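Local atomic coordinates of lovastatin nonaketide synthase, polyketide synthase component (Aspergillus terreus, PDB entry 7CPX), a protein that builds the nonaketide-derived dihydromonacolin L skeleton of lovastatin from malonyl-CoA, working as a homodimeric multidomain polyketide synthase together with the partner protein LovC. Residues 1494-1506 with 1520-1533. The protein carries 2 engineered substitutions. Sequence-based numbering, arbitrary orientation.
Sequences EPLDIRRSPAEQG and VLHATPDLEKTMAH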
loop_
_atom_site.group_PDB
_atom_site.type_symbol
_atom_site.label_atom_id
_atom_site.label_comp_id
_atom_site.label_asym_id
_atom_site.label_seq_id
_atom_site.Cartn_x
_atom_site.Cartn_y
_atom_site.Cartn_z
ATOM N N GLU A 1494 17.566 -45.763 -37.309
ATOM C CA GLU A 1494 17.139 -46.120 -38.650
ATOM C C GLU A 1494 17.052 -47.637 -38.738
ATOM O O GLU A 1494 17.955 -48.326 -38.243
ATOM C CB GLU A 1494 18.102 -45.597 -39.720
ATOM C CG GLU A 1494 18.263 -44.088 -39.733
ATOM C CD GLU A 1494 19.145 -43.607 -40.868
ATOM O OE1 GLU A 1494 19.570 -44.448 -41.688
ATOM O OE2 GLU A 1494 19.414 -42.390 -40.941
ATOM N N PRO A 1495 16.003 -48.184 -39.349
ATOM C CA PRO A 1495 15.906 -49.638 -39.492
ATOM C C PRO A 1495 16.655 -50.152 -40.710
ATOM O O PRO A 1495 16.740 -49.498 -41.750
ATOM C CB PRO A 1495 14.396 -49.861 -39.650
ATOM C CG PRO A 1495 13.941 -48.646 -40.379
ATOM C CD PRO A 1495 14.812 -47.506 -39.895
ATOM N N LEU A 1496 17.203 -51.356 -40.563
ATOM C CA LEU A 1496 17.915 -52.013 -41.649
ATOM C C LEU A 1496 17.529 -53.481 -41.689
ATOM O O LEU A 1496 17.560 -54.163 -40.661
ATOM C CB LEU A 1496 19.432 -51.885 -41.481
ATOM C CG LEU A 1496 20.285 -52.406 -42.640
ATOM C CD1 LEU A 1496 20.187 -51.492 -43.849
ATOM C CD2 LEU A 1496 21.731 -52.563 -42.204
ATOM N N ASP A 1497 17.172 -53.958 -42.877
ATOM C CA ASP A 1497 16.984 -55.386 -43.119
ATOM C C ASP A 1497 18.284 -55.908 -43.713
ATOM O O ASP A 1497 18.592 -55.660 -44.882
ATOM C CB ASP A 1497 15.797 -55.631 -44.044
ATOM C CG ASP A 1497 15.508 -57.106 -44.244
ATOM O OD1 ASP A 1497 16.200 -57.940 -43.622
ATOM O OD2 ASP A 1497 14.588 -57.433 -45.024
ATOM N N ILE A 1498 19.059 -56.631 -42.901
ATOM C CA ILE A 1498 20.343 -57.145 -43.369
ATOM C C ILE A 1498 20.147 -58.036 -44.585
ATOM O O ILE A 1498 21.070 -58.202 -45.390
ATOM C CB ILE A 1498 21.114 -57.920 -42.269
ATOM C CG1 ILE A 1498 20.454 -57.797 -40.891
ATOM C CG2 ILE A 1498 22.549 -57.422 -42.200
ATOM C CD1 ILE A 1498 21.207 -58.502 -39.785
ATOM N N ARG A 1499 18.956 -58.610 -44.739
ATOM C CA ARG A 1499 18.613 -59.416 -45.903
ATOM C C ARG A 1499 18.435 -58.579 -47.161
ATOM O O ARG A 1499 18.265 -59.149 -48.244
ATOM C CB ARG A 1499 17.332 -60.204 -45.618
ATOM C CG ARG A 1499 17.370 -61.003 -44.319
ATOM C CD ARG A 1499 15.976 -61.352 -43.827
ATOM N NE ARG A 1499 15.996 -61.852 -42.457
ATOM C CZ ARG A 1499 14.917 -62.175 -41.757
ATOM N NH1 ARG A 1499 13.702 -62.072 -42.270
ATOM N NH2 ARG A 1499 15.061 -62.613 -40.509
ATOM N N ARG A 1500 18.472 -57.252 -47.044
ATOM C CA ARG A 1500 18.223 -56.347 -48.153
ATOM C C ARG A 1500 19.377 -55.360 -48.273
ATOM O O ARG A 1500 20.090 -55.086 -47.305
ATOM C CB ARG A 1500 16.899 -55.594 -47.961
ATOM C CG ARG A 1500 16.569 -54.590 -49.052
ATOM C CD ARG A 1500 15.282 -53.850 -48.744
ATOM N NE ARG A 1500 15.013 -52.799 -49.716
ATOM C CZ ARG A 1500 14.043 -51.901 -49.601
ATOM N NH1 ARG A 1500 13.229 -51.892 -48.558
ATOM N NH2 ARG A 1500 13.890 -50.986 -50.554
ATOM N N SER A 1501 19.553 -54.832 -49.479
ATOM C CA SER A 1501 20.614 -53.867 -49.720
ATOM C C SER A 1501 20.400 -52.635 -48.844
ATOM O O SER A 1501 19.275 -52.118 -48.776
ATOM C CB SER A 1501 20.646 -53.462 -51.193
ATOM O OG SER A 1501 21.651 -52.491 -51.429
ATOM N N PRO A 1502 21.435 -52.132 -48.162
ATOM C CA PRO A 1502 21.220 -50.968 -47.289
ATOM C C PRO A 1502 21.007 -49.677 -48.056
ATOM O O PRO A 1502 20.222 -48.828 -47.615
ATOM C CB PRO A 1502 22.503 -50.917 -46.444
ATOM C CG PRO A 1502 23.201 -52.226 -46.691
ATOM C CD PRO A 1502 22.820 -52.616 -48.072
ATOM N N ALA A 1503 21.685 -49.501 -49.192
ATOM C CA ALA A 1503 21.515 -48.277 -49.968
ATOM C C ALA A 1503 20.062 -48.094 -50.382
ATOM O O ALA A 1503 19.553 -46.967 -50.411
ATOM C CB ALA A 1503 22.425 -48.303 -51.194
ATOM N N GLU A 1504 19.377 -49.193 -50.706
ATOM C CA GLU A 1504 17.959 -49.109 -51.030
ATOM C C GLU A 1504 17.144 -48.633 -49.836
ATOM O O GLU A 1504 16.050 -48.084 -50.009
ATOM C CB GLU A 1504 17.449 -50.470 -51.505
ATOM C CG GLU A 1504 18.196 -51.029 -52.703
ATOM C CD GLU A 1504 17.689 -52.396 -53.117
ATOM O OE1 GLU A 1504 16.761 -52.911 -52.459
ATOM O OE2 GLU A 1504 18.219 -52.956 -54.099
ATOM N N GLN A 1505 17.656 -48.831 -48.624
ATOM C CA GLN A 1505 16.943 -48.482 -47.404
ATOM C C GLN A 1505 17.278 -47.085 -46.897
ATOM O O GLN A 1505 16.801 -46.702 -45.823
ATOM C CB GLN A 1505 17.245 -49.515 -46.314
ATOM C CG GLN A 1505 16.902 -50.939 -46.720
ATOM C CD GLN A 1505 17.217 -51.952 -45.638
ATOM O OE1 GLN A 1505 16.580 -51.970 -44.586
ATOM N NE2 GLN A 1505 18.206 -52.800 -45.892
ATOM N N GLY A 1506 18.081 -46.319 -47.635
ATOM C CA GLY A 1506 18.403 -44.954 -47.276
ATOM C C GLY A 1506 19.767 -44.764 -46.651
ATOM O O GLY A 1506 20.230 -43.620 -46.553
ATOM N N VAL A 1520 22.567 -61.354 -34.771
ATOM C CA VAL A 1520 21.482 -61.211 -35.737
ATOM C C VAL A 1520 21.823 -61.783 -37.103
ATOM O O VAL A 1520 20.905 -62.029 -37.908
ATOM C CB VAL A 1520 21.076 -59.725 -35.864
ATOM C CG1 VAL A 1520 22.195 -58.917 -36.505
ATOM C CG2 VAL A 1520 19.775 -59.584 -36.640
ATOM N N LEU A 1521 23.095 -62.021 -37.423
ATOM C CA LEU A 1521 23.435 -62.630 -38.703
ATOM C C LEU A 1521 22.889 -64.045 -38.827
ATOM O O LEU A 1521 22.732 -64.539 -39.948
ATOM C CB LEU A 1521 24.953 -62.638 -38.895
ATOM C CG LEU A 1521 25.644 -61.273 -38.841
ATOM C CD1 LEU A 1521 27.128 -61.415 -39.138
ATOM C CD2 LEU A 1521 24.994 -60.290 -39.805
ATOM N N HIS A 1522 22.602 -64.708 -37.707
ATOM C CA HIS A 1522 21.980 -66.024 -37.746
ATOM C C HIS A 1522 20.484 -65.952 -38.013
ATOM O O HIS A 1522 19.868 -66.990 -38.282
ATOM C CB HIS A 1522 22.221 -66.770 -36.431
ATOM C CG HIS A 1522 21.446 -66.221 -35.275
ATOM N ND1 HIS A 1522 20.804 -67.027 -34.359
ATOM C CD2 HIS A 1522 21.208 -64.945 -34.885
ATOM C CE1 HIS A 1522 20.203 -66.272 -33.457
ATOM N NE2 HIS A 1522 20.434 -65.005 -33.752
ATOM N N ALA A 1523 19.890 -64.761 -37.945
ATOM C CA ALA A 1523 18.473 -64.567 -38.209
ATOM C C ALA A 1523 18.187 -64.286 -39.679
ATOM O O ALA A 1523 17.049 -63.947 -40.027
ATOM C CB ALA A 1523 17.932 -63.425 -37.344
ATOM N N THR A 1524 19.195 -64.413 -40.546
ATOM C CA THR A 1524 19.043 -64.152 -41.967
ATOM C C THR A 1524 19.636 -65.325 -42.743
ATOM O O THR A 1524 20.795 -65.703 -42.495
ATOM C CB THR A 1524 19.733 -62.846 -42.376
ATOM O OG1 THR A 1524 19.928 -62.830 -43.795
ATOM C CG2 THR A 1524 21.080 -62.708 -41.680
ATOM N N PRO A 1525 18.886 -65.925 -43.674
ATOM C CA PRO A 1525 19.467 -66.979 -44.516
ATOM C C PRO A 1525 20.390 -66.454 -45.603
ATOM O O PRO A 1525 20.952 -67.258 -46.355
ATOM C CB PRO A 1525 18.231 -67.657 -45.122
ATOM C CG PRO A 1525 17.213 -66.579 -45.178
ATOM C CD PRO A 1525 17.458 -65.710 -43.974
ATOM N N ASP A 1526 20.564 -65.140 -45.704
ATOM C CA ASP A 1526 21.417 -64.510 -46.705
ATOM C C ASP A 1526 22.734 -64.051 -46.084
ATOM O O ASP A 1526 23.244 -62.973 -46.396
ATOM C CB ASP A 1526 20.697 -63.336 -47.359
ATOM C CG ASP A 1526 19.269 -63.671 -47.746
ATOM O OD1 ASP A 1526 18.431 -63.838 -46.836
ATOM O OD2 ASP A 1526 18.987 -63.768 -48.958
ATOM N N LEU A 1527 23.284 -64.873 -45.186
ATOM C CA LEU A 1527 24.472 -64.503 -44.422
ATOM C C LEU A 1527 25.531 -63.826 -45.286
ATOM O O LEU A 1527 25.996 -62.725 -44.969
ATOM C CB LEU A 1527 25.052 -65.752 -43.753
ATOM C CG LEU A 1527 26.339 -65.560 -42.946
ATOM C CD1 LEU A 1527 26.133 -64.533 -41.846
ATOM C CD2 LEU A 1527 26.804 -66.883 -42.362
ATOM N N GLU A 1528 25.922 -64.470 -46.385
ATOM C CA GLU A 1528 26.946 -63.886 -47.244
ATOM C C GLU A 1528 26.485 -62.553 -47.818
ATOM O O GLU A 1528 27.246 -61.578 -47.838
ATOM C CB GLU A 1528 27.307 -64.858 -48.366
ATOM C CG GLU A 1528 27.708 -66.240 -47.876
ATOM C CD GLU A 1528 28.303 -67.100 -48.973
ATOM O OE1 GLU A 1528 28.363 -66.633 -50.131
ATOM O OE2 GLU A 1528 28.712 -68.242 -48.679
ATOM N N LYS A 1529 25.233 -62.484 -48.278
ATOM C CA LYS A 1529 24.733 -61.238 -48.849
ATOM C C LYS A 1529 24.568 -60.167 -47.778
ATOM O O LYS A 1529 24.800 -58.982 -48.039
ATOM C CB LYS A 1529 23.412 -61.487 -49.573
ATOM C CG LYS A 1529 23.506 -62.541 -50.663
ATOM C CD LYS A 1529 22.313 -62.496 -51.606
ATOM C CE LYS A 1529 21.011 -62.814 -50.888
ATOM N NZ LYS A 1529 19.857 -62.857 -51.826
ATOM N N THR A 1530 24.173 -60.559 -46.566
ATOM C CA THR A 1530 24.070 -59.586 -45.482
ATOM C C THR A 1530 25.437 -59.007 -45.137
ATOM O O THR A 1530 25.571 -57.800 -44.895
ATOM C CB THR A 1530 23.436 -60.233 -44.250
ATOM O OG1 THR A 1530 24.299 -61.261 -43.750
ATOM C CG2 THR A 1530 22.081 -60.835 -44.596
ATOM N N MET A 1531 26.468 -59.853 -45.112
ATOM C CA MET A 1531 27.813 -59.362 -44.835
ATOM C C MET A 1531 28.325 -58.494 -45.981
ATOM O O MET A 1531 29.044 -57.514 -45.755
ATOM C CB MET A 1531 28.748 -60.540 -44.574
ATOM C CG MET A 1531 28.333 -61.377 -43.370
ATOM S SD MET A 1531 29.159 -62.975 -43.272
ATOM C CE MET A 1531 30.827 -62.471 -42.873
ATOM N N ALA A 1532 27.955 -58.833 -47.219
ATOM C CA ALA A 1532 28.288 -57.966 -48.345
ATOM C C ALA A 1532 27.616 -56.607 -48.201
ATOM O O ALA A 1532 28.208 -55.573 -48.523
ATOM C CB ALA A 1532 27.881 -58.633 -49.658
ATOM N N HIS A 1533 26.370 -56.594 -47.727
ATOM C CA HIS A 1533 25.684 -55.335 -47.451
ATOM C C HIS A 1533 26.429 -54.534 -46.389
ATOM O O HIS A 1533 26.625 -53.317 -46.525
ATOM C CB HIS A 1533 24.255 -55.626 -46.998
ATOM C CG HIS A 1533 23.415 -56.294 -48.042
ATOM N ND1 HIS A 1533 22.302 -57.045 -47.734
ATOM C CD2 HIS A 1533 23.529 -56.327 -49.391
ATOM C CE1 HIS A 1533 21.765 -57.511 -48.848
ATOM N NE2 HIS A 1533 22.490 -57.088 -49.868
#
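The imidazole of His-1533 lies flat against Ser-1501, whose CA sits over the ring centre 3.8 Å from the centroid, a CH-pi contact. On the opposite face the ring covers the carbonyl oxygen of Lys-1529, one helical turn back. Histidine suits the place because it offers both a flat surface and a polar edge: ND1 donates to Ile-1498 O at 2.9 Å (N-H...O 156°), the acceptor nearly in the ring plane though the donor stands above the carbonyl plane. Pro-1502 packs its CD against His-1533 CB at 3.5 Å, a compact ring that brings no donor of its own. The type I turn from Asp-1497 to Arg-1500, which carries this carbonyl, is braced by an Asx turn in which Asp-1497 OD1 accepts from the backbone N of Arg-1499. In the Rossmann-like methyltransferase domain, the loop after edge strand 1491-1493 is thereby joined to helix 1527-1537 and the segment leading into it, which follows strand 1512-1518. Ile-1498 lies deeper, its branched side chain serving two neighbours: CG2 rests on Thr-1530 CB at 3.6 Å, while CD1 meets the methyls of Val-1520 tip to tip. Threonine fits here because OG1 bonds back to Leu-1527 O, leaving carbon to face the isoleucine. Ile-1445 of strand 1440-1445 touches both Ile-1498 and Val-1520. Arg-1499 passes Thr-1524 in the opposite sense; its long aliphatic stem spans the threonine and brings the guanidinium edge-on to Ala-1523 O, though too closely modelled to trust in detail. Thr-1524 supplies the hydroxyl that accepts from Asp-1526 N, an ST turn just ahead of the helix.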